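Local coordinates for protein 3-ketosteroid-delta4-5alpha-dehydrogenase (Rhodococcus jostii, PDB 4AT2) that catalyses the FAD-dependent dehydrogenation of 3-ketosteroids at the delta4-(5alpha) position, a reaction of bacterial steroid catabolism, at residues V44-Y49 and V54-E59; G255-T260 and I504-Q509; N137-C142 and Y202-P207. All blocks are in the same frame, centred on the assembly; numbering follows the deposited sequence. Where two conformers were deposited one is given.

Contact 1: V44-Y49 and V54-E59; sequences VVVAGY and VAASIE. With FAD (flavin-adenine dinucleotide), chain D.
Tyr49 and Val54 meet where the first strand of the FAD-binding Rossmann-type unit turns into its helix. Strand 45-47, helix 51-62 and strand 67-70 form a beta-alpha-beta unit, and Gly48 opens a sequence that fits the GxGxxG pattern of dinucleotide-binding proteins.

The contact between strand and helix is apolar. Val54 approaches the tyrosine ring at its edge, with CB in the ring plane and CG2 3.8 Å from Tyr49 CE1. The first torsion of Val54 (71°) sends CG2 anti to its own backbone N, beside the ring, and leaves CG1 for Met205 of helix 202-214. Further up the strand the fit is looser: Val46 points at the helix, but its CG2 stops 4.5 Å from Ala56 CB.

Polar bonds stay within the helix or leave the contact. Val54 O accepts the regular helix bond from Ile58 N at 3.0 Å. A second bond to this oxygen, from Ser57 OG to Val54 O at 2.8 Å, holds for one of two modelled conformers of the serine and is therefore doubtful. The amide of Tyr49 is taken by Glu71 OE1, an atom that also hydrogen-bonds FAD, so the loop and the cofactor share one carboxylate oxygen.

Cofactor contacts come from the turn itself. Tyr49 N lies 3.8 Å from FAD C4B. Gly48, whose backbone has a positive phi (107°), brings the ribose in against bare main chain, with its CA 3.3 Å from FAD O4B.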
loop_
_atom_site.group_PDB
_atom_site.type_symbol
_atom_site.label_atom_id
_atom_site.label_comp_id
_atom_site.label_asym_id
_atom_site.label_seq_id
_atom_site.Cartn_x
_atom_site.Cartn_y
_atom_site.Cartn_z
ATOM N N VAL A 44 -28.528 -7.961 19.840
ATOM C CA VAL A 44 -27.374 -7.941 18.948
ATOM C C VAL A 44 -27.881 -7.903 17.516
ATOM O O VAL A 44 -28.636 -8.782 17.089
ATOM C CB VAL A 44 -26.443 -9.151 19.198
ATOM C CG1 VAL A 44 -25.320 -9.196 18.162
ATOM C CG2 VAL A 44 -25.854 -9.071 20.601
ATOM N N VAL A 45 -27.489 -6.852 16.797
ATOM C CA VAL A 45 -27.874 -6.678 15.399
ATOM C C VAL A 45 -26.645 -6.952 14.541
ATOM O O VAL A 45 -25.624 -6.281 14.678
ATOM C CB VAL A 45 -28.448 -5.268 15.140
ATOM C CG1 VAL A 45 -28.669 -5.039 13.646
ATOM C CG2 VAL A 45 -29.766 -5.098 15.895
ATOM N N VAL A 46 -26.749 -7.970 13.689
ATOM C CA VAL A 46 -25.637 -8.377 12.818
ATOM C C VAL A 46 -25.933 -7.920 11.400
ATOM O O VAL A 46 -26.911 -8.362 10.784
ATOM C CB VAL A 46 -25.435 -9.907 12.833
ATOM C CG1 VAL A 46 -24.278 -10.311 11.911
ATOM C CG2 VAL A 46 -25.200 -10.396 14.258
ATOM N N ALA A 47 -25.079 -7.050 10.877
ATOM C CA ALA A 47 -25.217 -6.600 9.494
ATOM C C ALA A 47 -24.399 -7.504 8.566
ATOM O O ALA A 47 -23.162 -7.477 8.596
ATOM C CB ALA A 47 -24.780 -5.148 9.366
ATOM N N GLY A 48 -25.086 -8.308 7.758
ATOM C CA GLY A 48 -24.405 -9.201 6.811
ATOM C C GLY A 48 -24.457 -10.659 7.227
ATOM O O GLY A 48 -24.004 -11.019 8.318
ATOM N N TYR A 49 -25.011 -11.505 6.362
ATOM C CA TYR A 49 -25.209 -12.917 6.684
ATOM C C TYR A 49 -24.236 -13.816 5.910
ATOM O O TYR A 49 -24.650 -14.741 5.194
ATOM C CB TYR A 49 -26.659 -13.313 6.388
ATOM C CG TYR A 49 -27.218 -14.455 7.212
ATOM C CD1 TYR A 49 -26.376 -15.351 7.889
ATOM C CD2 TYR A 49 -28.595 -14.664 7.281
ATOM C CE1 TYR A 49 -26.897 -16.397 8.632
ATOM C CE2 TYR A 49 -29.122 -15.709 8.020
ATOM C CZ TYR A 49 -28.270 -16.572 8.689
ATOM O OH TYR A 49 -28.789 -17.616 9.419
ATOM N N VAL A 54 -22.669 -15.074 10.534
ATOM C CA VAL A 54 -23.286 -16.281 11.107
ATOM C C VAL A 54 -22.545 -16.725 12.373
ATOM O O VAL A 54 -23.184 -17.097 13.365
ATOM C CB VAL A 54 -23.481 -17.417 10.076
ATOM C CG1 VAL A 54 -22.152 -18.040 9.663
ATOM C CG2 VAL A 54 -24.458 -18.465 10.617
ATOM N N ALA A 55 -21.213 -16.622 12.366
ATOM C CA ALA A 55 -20.412 -16.976 13.538
ATOM C C ALA A 55 -20.738 -16.073 14.724
ATOM O O ALA A 55 -20.868 -16.557 15.862
ATOM C CB ALA A 55 -18.916 -16.931 13.218
ATOM N N ALA A 56 -20.884 -14.773 14.456
ATOM C CA ALA A 56 -21.266 -13.805 15.487
ATOM C C ALA A 56 -22.638 -14.151 16.042
ATOM O O ALA A 56 -22.846 -14.119 17.257
ATOM C CB ALA A 56 -21.265 -12.387 14.936
ATOM N N SER A 57 -23.564 -14.493 15.150
ATOM C CA SER A 57 -24.941 -14.784 15.566
ATOM C C SER A 57 -25.008 -16.008 16.475
ATOM O O SER A 57 -25.756 -16.008 17.454
ATOM C CB SER A 57 -25.884 -14.930 14.362
ATOM O OG SER A 57 -25.791 -16.212 13.770
ATOM N N ILE A 58 -24.200 -17.031 16.165
ATOM C CA ILE A 58 -24.182 -18.252 16.975
ATOM C C ILE A 58 -23.721 -17.948 18.391
ATOM O O ILE A 58 -24.379 -18.345 19.362
ATOM C CB ILE A 58 -23.314 -19.357 16.332
ATOM C CG1 ILE A 58 -24.007 -19.874 15.071
ATOM C CG2 ILE A 58 -23.047 -20.501 17.311
ATOM C CD1 ILE A 58 -23.087 -20.669 14.156
ATOM N N GLU A 59 -22.608 -17.226 18.514
ATOM C CA GLU A 59 -22.081 -16.921 19.838
ATOM C C GLU A 59 -23.029 -16.011 20.610
ATOM O O GLU A 59 -23.257 -16.230 21.797
ATOM C CB GLU A 59 -20.676 -16.313 19.770
ATOM C CG GLU A 59 -19.598 -17.299 19.325
ATOM C CD GLU A 59 -19.186 -18.306 20.395
ATOM O OE1 GLU A 59 -19.898 -18.466 21.408
ATOM O OE2 GLU A 59 -18.140 -18.963 20.230
HETATM P PA FAD D . -19.542 -12.350 2.917
HETATM O O1A FAD D . -19.428 -13.807 3.138
HETATM O O2A FAD D . -19.588 -11.843 1.537
HETATM O O5B FAD D . -20.842 -11.835 3.698
HETATM C C5B FAD D . -21.187 -10.446 3.717
HETATM C C4B FAD D . -22.718 -10.322 3.630
HETATM O O4B FAD D . -22.995 -8.918 3.822
HETATM C C3B FAD D . -23.198 -10.683 2.218
HETATM O O3B FAD D . -24.264 -11.661 2.313
HETATM C C2B FAD D . -23.683 -9.348 1.642
HETATM O O2B FAD D . -24.815 -9.552 0.756
HETATM C C1B FAD D . -24.084 -8.586 2.904
HETATM N N9A FAD D . -24.080 -7.115 2.748
HETATM C C8A FAD D . -23.280 -6.351 1.993
HETATM N N7A FAD D . -23.630 -5.079 2.173
HETATM C C5A FAD D . -24.647 -5.041 3.057
HETATM C C6A FAD D . -25.387 -4.044 3.601
HETATM N N6A FAD D . -25.123 -2.782 3.261
HETATM N N1A FAD D . -26.376 -4.292 4.477
HETATM C C2A FAD D . -26.658 -5.595 4.857
HETATM N N3A FAD D . -25.896 -6.614 4.290
HETATM C C4A FAD D . -24.913 -6.307 3.404
HETATM N N1 FAD D . -11.350 -17.095 1.295
HETATM C C2 FAD D . -10.923 -18.133 2.104
HETATM O O2 FAD D . -10.498 -17.882 3.223
HETATM N N3 FAD D . -10.983 -19.457 1.644
HETATM C C4 FAD D . -11.435 -19.734 0.353
HETATM O O4 FAD D . -11.459 -20.910 -0.023
HETATM C C4X FAD D . -11.860 -18.682 -0.467
HETATM N N5 FAD D . -12.284 -18.912 -1.734
HETATM C C5X FAD D . -12.463 -17.872 -2.572
HETATM C C6 FAD D . -12.650 -18.095 -3.940
HETATM C C7 FAD D . -12.853 -17.026 -4.816
HETATM C C7M FAD D . -13.035 -17.310 -6.184
HETATM C C8 FAD D . -12.859 -15.705 -4.320
HETATM C C8M FAD D . -13.066 -14.580 -5.146
HETATM C C9 FAD D . -12.685 -15.488 -2.951
HETATM C C9A FAD D . -12.464 -16.564 -2.078
HETATM N N10 FAD D . -12.259 -16.358 -0.754
HETATM C C10 FAD D . -11.818 -17.370 0.006
HETATM C "C1'" FAD D . -12.578 -15.070 -0.083
HETATM C "C2'" FAD D . -13.843 -15.231 0.774
HETATM O "O2'" FAD D . -14.845 -15.777 -0.085
HETATM C "C3'" FAD D . -14.314 -13.876 1.326
HETATM O "O3'" FAD D . -13.210 -13.009 1.642
HETATM C "C4'" FAD D . -15.174 -14.100 2.580
HETATM O "O4'" FAD D . -16.262 -14.968 2.227
HETATM C "C5'" FAD D . -15.731 -12.772 3.098
HETATM O "O5'" FAD D . -16.457 -13.029 4.316
HETATM P P FAD D . -17.431 -11.899 4.928
HETATM O O1P FAD D . -16.679 -10.671 5.206
HETATM O O2P FAD D . -18.241 -12.549 6.012
HETATM O O3P FAD D . -18.335 -11.505 3.629
#

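Contact 2: G255-T260 and I504-Q509; sequences GVVLAT and ISAAKQ. With FAD (flavin-adenine dinucleotide), chain D.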
loop_
_atom_site.group_PDB
_atom_site.type_symbol
_atom_site.label_atom_id
_atom_site.label_comp_id
_atom_site.label_asym_id
_atom_site.label_seq_id
_atom_site.Cartn_x
_atom_site.Cartn_y
_atom_site.Cartn_z
ATOM N N GLY A 255 -25.389 -4.345 20.999
ATOM C CA GLY A 255 -24.337 -4.102 20.014
ATOM C C GLY A 255 -24.726 -4.348 18.577
ATOM O O GLY A 255 -25.625 -5.137 18.287
ATOM N N VAL A 256 -24.031 -3.643 17.690
ATOM C CA VAL A 256 -24.120 -3.827 16.253
ATOM C C VAL A 256 -22.831 -4.523 15.820
ATOM O O VAL A 256 -21.732 -4.102 16.201
ATOM C CB VAL A 256 -24.224 -2.475 15.515
ATOM C CG1 VAL A 256 -24.050 -2.653 14.007
ATOM C CG2 VAL A 256 -25.555 -1.795 15.825
ATOM N N VAL A 257 -22.972 -5.606 15.059
ATOM C CA VAL A 257 -21.814 -6.286 14.453
ATOM C C VAL A 257 -21.803 -6.020 12.949
ATOM O O VAL A 257 -22.706 -6.449 12.233
ATOM C CB VAL A 257 -21.827 -7.815 14.690
ATOM C CG1 VAL A 257 -20.609 -8.473 14.026
ATOM C CG2 VAL A 257 -21.863 -8.137 16.184
ATOM N N LEU A 258 -20.770 -5.327 12.481
ATOM C CA LEU A 258 -20.592 -5.103 11.043
ATOM C C LEU A 258 -19.895 -6.304 10.424
ATOM O O LEU A 258 -18.784 -6.664 10.817
ATOM C CB LEU A 258 -19.789 -3.822 10.778
ATOM C CG LEU A 258 -20.375 -2.530 11.373
ATOM C CD1 LEU A 258 -19.419 -1.367 11.131
ATOM C CD2 LEU A 258 -21.739 -2.222 10.783
ATOM N N ALA A 259 -20.563 -6.925 9.457
ATOM C CA ALA A 259 -20.088 -8.175 8.854
ATOM C C ALA A 259 -20.508 -8.213 7.376
ATOM O O ALA A 259 -20.855 -9.259 6.825
ATOM C CB ALA A 259 -20.643 -9.366 9.622
ATOM N N THR A 260 -20.465 -7.045 6.746
ATOM C CA THR A 260 -20.990 -6.861 5.378
ATOM C C THR A 260 -19.953 -7.019 4.265
ATOM O O THR A 260 -20.260 -6.788 3.099
ATOM C CB THR A 260 -21.667 -5.488 5.198
ATOM O OG1 THR A 260 -20.702 -4.455 5.441
ATOM C CG2 THR A 260 -22.833 -5.327 6.152
ATOM N N ILE A 504 -19.660 -12.724 20.901
ATOM C CA ILE A 504 -19.428 -12.773 22.346
ATOM C C ILE A 504 -19.414 -11.357 22.960
ATOM O O ILE A 504 -20.087 -11.096 23.974
ATOM C CB ILE A 504 -18.104 -13.511 22.659
ATOM C CG1 ILE A 504 -18.189 -14.986 22.233
ATOM C CG2 ILE A 504 -17.724 -13.373 24.130
ATOM C CD1 ILE A 504 -16.836 -15.682 22.220
ATOM N N SER A 505 -18.659 -10.452 22.336
ATOM C CA SER A 505 -18.490 -9.096 22.854
ATOM C C SER A 505 -19.783 -8.306 22.756
ATOM O O SER A 505 -20.152 -7.584 23.685
ATOM C CB SER A 505 -17.374 -8.361 22.113
ATOM O OG SER A 505 -16.137 -9.025 22.279
ATOM N N ALA A 506 -20.476 -8.455 21.631
ATOM C CA ALA A 506 -21.733 -7.738 21.406
ATOM C C ALA A 506 -22.834 -8.145 22.386
ATOM O O ALA A 506 -23.659 -7.301 22.762
ATOM C CB ALA A 506 -22.211 -7.922 19.975
ATOM N N ALA A 507 -22.850 -9.419 22.777
ATOM C CA ALA A 507 -23.885 -9.954 23.668
ATOM C C ALA A 507 -23.720 -9.546 25.135
ATOM O O ALA A 507 -24.658 -9.667 25.913
ATOM C CB ALA A 507 -23.968 -11.471 23.548
ATOM N N LYS A 508 -22.532 -9.072 25.507
ATOM C CA LYS A 508 -22.274 -8.643 26.890
ATOM C C LYS A 508 -23.169 -7.477 27.312
ATOM O O LYS A 508 -23.454 -6.583 26.517
ATOM C CB LYS A 508 -20.808 -8.270 27.067
ATOM C CG LYS A 508 -19.889 -9.473 27.070
ATOM C CD LYS A 508 -18.446 -9.049 27.250
ATOM C CE LYS A 508 -17.525 -10.255 27.200
ATOM N NZ LYS A 508 -16.099 -9.861 27.371
ATOM N N GLN A 509 -23.621 -7.509 28.563
ATOM C CA GLN A 509 -24.462 -6.440 29.114
ATOM C C GLN A 509 -23.623 -5.429 29.892
ATOM O O GLN A 509 -22.576 -5.775 30.451
ATOM C CB GLN A 509 -25.554 -7.016 30.016
ATOM C CG GLN A 509 -26.552 -7.907 29.294
ATOM C CD GLN A 509 -27.763 -8.237 30.144
ATOM O OE1 GLN A 509 -28.578 -7.367 30.451
ATOM N NE2 GLN A 509 -27.894 -9.505 30.517
HETATM P PA FAD D . -19.542 -12.350 2.917
HETATM O O1A FAD D . -19.428 -13.807 3.138
HETATM O O2A FAD D . -19.588 -11.843 1.537
HETATM O O5B FAD D . -20.842 -11.835 3.698
HETATM C C5B FAD D . -21.187 -10.446 3.717
HETATM C C4B FAD D . -22.718 -10.322 3.630
HETATM O O4B FAD D . -22.995 -8.918 3.822
HETATM C C3B FAD D . -23.198 -10.683 2.218
HETATM O O3B FAD D . -24.264 -11.661 2.313
HETATM C C2B FAD D . -23.683 -9.348 1.642
HETATM O O2B FAD D . -24.815 -9.552 0.756
HETATM C C1B FAD D . -24.084 -8.586 2.904
HETATM N N9A FAD D . -24.080 -7.115 2.748
HETATM C C8A FAD D . -23.280 -6.351 1.993
HETATM N N7A FAD D . -23.630 -5.079 2.173
HETATM C C5A FAD D . -24.647 -5.041 3.057
HETATM C C6A FAD D . -25.387 -4.044 3.601
HETATM N N6A FAD D . -25.123 -2.782 3.261
HETATM N N1A FAD D . -26.376 -4.292 4.477
HETATM C C2A FAD D . -26.658 -5.595 4.857
HETATM N N3A FAD D . -25.896 -6.614 4.290
HETATM C C4A FAD D . -24.913 -6.307 3.404
HETATM N N1 FAD D . -11.350 -17.095 1.295
HETATM C C2 FAD D . -10.923 -18.133 2.104
HETATM O O2 FAD D . -10.498 -17.882 3.223
HETATM N N3 FAD D . -10.983 -19.457 1.644
HETATM C C4 FAD D . -11.435 -19.734 0.353
HETATM O O4 FAD D . -11.459 -20.910 -0.023
HETATM C C4X FAD D . -11.860 -18.682 -0.467
HETATM N N5 FAD D . -12.284 -18.912 -1.734
HETATM C C5X FAD D . -12.463 -17.872 -2.572
HETATM C C6 FAD D . -12.650 -18.095 -3.940
HETATM C C7 FAD D . -12.853 -17.026 -4.816
HETATM C C7M FAD D . -13.035 -17.310 -6.184
HETATM C C8 FAD D . -12.859 -15.705 -4.320
HETATM C C8M FAD D . -13.066 -14.580 -5.146
HETATM C C9 FAD D . -12.685 -15.488 -2.951
HETATM C C9A FAD D . -12.464 -16.564 -2.078
HETATM N N10 FAD D . -12.259 -16.358 -0.754
HETATM C C10 FAD D . -11.818 -17.370 0.006
HETATM C "C1'" FAD D . -12.578 -15.070 -0.083
HETATM C "C2'" FAD D . -13.843 -15.231 0.774
HETATM O "O2'" FAD D . -14.845 -15.777 -0.085
HETATM C "C3'" FAD D . -14.314 -13.876 1.326
HETATM O "O3'" FAD D . -13.210 -13.009 1.642
HETATM C "C4'" FAD D . -15.174 -14.100 2.580
HETATM O "O4'" FAD D . -16.262 -14.968 2.227
HETATM C "C5'" FAD D . -15.731 -12.772 3.098
HETATM O "O5'" FAD D . -16.457 -13.029 4.316
HETATM P P FAD D . -17.431 -11.899 4.928
HETATM O O1P FAD D . -16.679 -10.671 5.206
HETATM O O2P FAD D . -18.241 -12.549 6.012
HETATM O O3P FAD D . -18.335 -11.505 3.629
#
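Ala506 presses its methyl onto Val257, CB to CG2 3.8 Å, and this apolar side-chain contact is the tight part of a small meeting of strand and C-terminal helix. The first torsion of Val257 (179°) puts CG1 anti to the backbone N and leaves CG2 on the side where Ala506 arrives. Gly255 has no side chain to hold the helix off, and its CA comes to 4.7 Å from that of Ala506. No hydrogen bond joins the two backbones.

The other side is loose. Beyond Ala507 the chain leaves the helix; a weak bond runs from Lys508 N to Ser505 O (3.3 Å), and Lys508 and Gln509 are exposed to solvent.

The loop that follows the strand runs into the FAD site. Thr260 lays CG2 over a face of the adenine, 3.6 Å from FAD C5A, while its OG1 bonds to Ser292 OG. Ala259 O lies 3.3 Å from FAD C5B on the ribose side.

Strand 255-258 runs parallel between strands 45-47 and 471-473, with Val257 also resting on Ala56 of helix 51-62, while Ala506 of helix 490-507 touches Val44, just ahead of strand 45-47, and Phe472 of strand 471-473.

Contact 3: N137-C142 and Y202-P207; sequences NWLVDC and YMLMKP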
loop_
_atom_site.group_PDB
_atom_site.type_symbol
_atom_site.label_atom_id
_atom_site.label_comp_id
_atom_site.label_asym_id
_atom_site.label_seq_id
_atom_site.Cartn_x
_atom_site.Cartn_y
_atom_site.Cartn_z
ATOM N N ASN A 137 -12.312 -27.353 16.375
ATOM C CA ASN A 137 -13.231 -28.186 17.140
ATOM C C ASN A 137 -14.626 -27.571 17.257
ATOM O O ASN A 137 -15.630 -28.273 17.202
ATOM C CB ASN A 137 -12.636 -28.482 18.520
ATOM C CG ASN A 137 -11.414 -29.376 18.440
ATOM O OD1 ASN A 137 -11.257 -30.137 17.479
ATOM N ND2 ASN A 137 -10.534 -29.285 19.438
ATOM N N TRP A 138 -14.662 -26.253 17.402
ATOM C CA TRP A 138 -15.903 -25.494 17.453
ATOM C C TRP A 138 -16.678 -25.632 16.163
ATOM O O TRP A 138 -17.891 -25.864 16.185
ATOM C CB TRP A 138 -15.568 -24.039 17.760
ATOM C CG TRP A 138 -16.759 -23.154 18.011
ATOM C CD1 TRP A 138 -17.348 -22.843 19.236
ATOM C CD2 TRP A 138 -17.526 -22.421 17.015
ATOM N NE1 TRP A 138 -18.400 -21.987 19.062
ATOM C CE2 TRP A 138 -18.566 -21.699 17.752
ATOM C CE3 TRP A 138 -17.460 -22.290 15.629
ATOM C CZ2 TRP A 138 -19.484 -20.880 17.108
ATOM C CZ3 TRP A 138 -18.402 -21.466 14.990
ATOM C CH2 TRP A 138 -19.381 -20.779 15.717
ATOM N N LEU A 139 -15.988 -25.538 15.029
ATOM C CA LEU A 139 -16.632 -25.721 13.722
ATOM C C LEU A 139 -17.183 -27.133 13.555
ATOM O O LEU A 139 -18.320 -27.323 13.095
ATOM C CB LEU A 139 -15.650 -25.413 12.583
ATOM C CG LEU A 139 -15.207 -23.955 12.526
ATOM C CD1 LEU A 139 -13.995 -23.800 11.583
ATOM C CD2 LEU A 139 -16.364 -23.052 12.098
ATOM N N VAL A 140 -16.377 -28.119 13.939
ATOM C CA VAL A 140 -16.814 -29.513 13.892
ATOM C C VAL A 140 -18.069 -29.711 14.747
ATOM O O VAL A 140 -19.021 -30.378 14.309
ATOM C CB VAL A 140 -15.672 -30.484 14.278
ATOM C CG1 VAL A 140 -16.205 -31.901 14.467
ATOM C CG2 VAL A 140 -14.596 -30.465 13.202
ATOM N N ASP A 141 -18.080 -29.120 15.942
ATOM C CA ASP A 141 -19.230 -29.222 16.841
ATOM C C ASP A 141 -20.498 -28.653 16.204
ATOM O O ASP A 141 -21.588 -29.196 16.404
ATOM C CB ASP A 141 -18.937 -28.530 18.176
ATOM C CG ASP A 141 -20.113 -28.577 19.127
ATOM O OD1 ASP A 141 -20.332 -29.629 19.769
ATOM O OD2 ASP A 141 -20.816 -27.553 19.242
ATOM N N CYS A 142 -20.350 -27.582 15.420
ATOM C CA CYS A 142 -21.478 -26.953 14.734
ATOM C C CYS A 142 -21.949 -27.769 13.533
ATOM O O CYS A 142 -22.942 -27.418 12.896
ATOM C CB CYS A 142 -21.120 -25.536 14.275
ATOM S SG CYS A 142 -21.027 -24.310 15.600
ATOM N N TYR A 202 -19.814 -23.277 0.842
ATOM C CA TYR A 202 -21.210 -23.580 1.159
ATOM C C TYR A 202 -21.345 -24.582 2.310
ATOM O O TYR A 202 -22.260 -24.466 3.127
ATOM C CB TYR A 202 -21.952 -24.089 -0.085
ATOM C CG TYR A 202 -23.380 -24.485 0.189
ATOM C CD1 TYR A 202 -24.390 -23.523 0.243
ATOM C CD2 TYR A 202 -23.719 -25.819 0.412
ATOM C CE1 TYR A 202 -25.707 -23.883 0.497
ATOM C CE2 TYR A 202 -25.030 -26.186 0.672
ATOM C CZ TYR A 202 -26.014 -25.213 0.715
ATOM O OH TYR A 202 -27.317 -25.582 0.976
ATOM N N MET A 203 -20.444 -25.562 2.372
ATOM C CA MET A 203 -20.498 -26.558 3.447
ATOM C C MET A 203 -19.844 -26.088 4.742
ATOM O O MET A 203 -19.858 -26.806 5.743
ATOM C CB MET A 203 -19.966 -27.932 3.003
ATOM C CG MET A 203 -21.025 -28.811 2.340
ATOM S SD MET A 203 -22.574 -28.982 3.264
ATOM C CE MET A 203 -21.979 -29.750 4.773
ATOM N N LEU A 204 -19.273 -24.883 4.722
ATOM C CA LEU A 204 -18.983 -24.179 5.959
ATOM C C LEU A 204 -20.246 -23.437 6.403
ATOM O O LEU A 204 -20.662 -23.555 7.556
ATOM C CB LEU A 204 -17.811 -23.210 5.791
ATOM C CG LEU A 204 -17.518 -22.229 6.932
ATOM C CD1 LEU A 204 -17.222 -22.939 8.252
ATOM C CD2 LEU A 204 -16.365 -21.316 6.542
ATOM N N MET A 205 -20.858 -22.697 5.477
ATOM C CA MET A 205 -22.027 -21.866 5.789
ATOM C C MET A 205 -23.258 -22.638 6.256
ATOM O O MET A 205 -23.890 -22.256 7.240
ATOM C CB MET A 205 -22.435 -21.020 4.579
ATOM C CG MET A 205 -21.651 -19.740 4.393
ATOM S SD MET A 205 -21.619 -18.649 5.837
ATOM C CE MET A 205 -23.296 -18.061 5.922
ATOM N N LYS A 206 -23.616 -23.697 5.530
ATOM C CA LYS A 206 -24.876 -24.411 5.769
ATOM C C LYS A 206 -25.013 -24.945 7.209
ATOM O O LYS A 206 -26.012 -24.642 7.870
ATOM C CB LYS A 206 -25.088 -25.516 4.720
ATOM C CG LYS A 206 -26.399 -26.273 4.864
ATOM C CD LYS A 206 -26.516 -27.306 3.756
ATOM C CE LYS A 206 -27.913 -27.901 3.684
ATOM N NZ LYS A 206 -27.964 -29.226 4.356
ATOM N N PRO A 207 -24.018 -25.718 7.709
ATOM C CA PRO A 207 -24.129 -26.175 9.109
ATOM C C PRO A 207 -24.183 -25.041 10.140
ATOM O O PRO A 207 -24.869 -25.171 11.153
ATOM C CB PRO A 207 -22.859 -27.012 9.327
ATOM C CG PRO A 207 -22.349 -27.335 7.967
ATOM C CD PRO A 207 -22.798 -26.233 7.054
#
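Where Pro207 comes up against Cys142, the shortest polar bonds lie inside the two helices, from Asp141 N to Asn137 O and from Lys206 N to Tyr202 O, both 2.9 Å. None crosses between them. Pro207 has no N-H to give to the preceding turn, and helix 202-214 kinks there.

Pro207 CB points to the segment 137-142 and lies 3.6 Å from Cys142 O. The two carbonyl oxygens come close as well, Cys142 O to Pro207 O 3.4 Å, but both are acceptors; Pro207 O takes a hydrogen bond from the side chain of Thr211 one turn on.

Beside this, two leucines meet by one methyl each, Leu139 CD2 to Leu204 CD1 at 3.9 Å, with the side chains slanting across one another. Leu204 gets there with its CG anti to the backbone N (170°) and CD1 swung out by a second torsion of 59°. Leu139 CD2 also lies in the plane of the Trp138 indole, at its edge, while Cys142 SG sits 3.8 Å above one face of that ring, toward the rim.

The pair of helices packs beside the nucleotide-binding unit: Trp138 of helix 132-141 lies on Ile58 of helix 51-62 and makes a cation-pi contact with Arg500 of helix 490-507, and Leu204 rests on Ile51 at the start of helix 51-62.

All three contacts are buried, though contact 2 runs out to an exposed chain end. Contacts 1 and 2 share one parallel sheet: strands 45-47 and 255-258 are neighbours, probably joined by Val45 O to Val257 N and Ala47 N to Val257 O, and each ends on FAD, one at the ribose, the other at the adenine too. Contact 3 joins helix to helix and stays off the cofactor; the side chain of Leu204 is about 8 Å from it. It does not touch contact 2. Small Gly255, Ala506 and Ala56 line the sheet contacts; Leu139, Leu204 and Pro207 lie between the helices of contact 3, with Trp138 and Met205 turned to Ile58 and Val54 of contact 1.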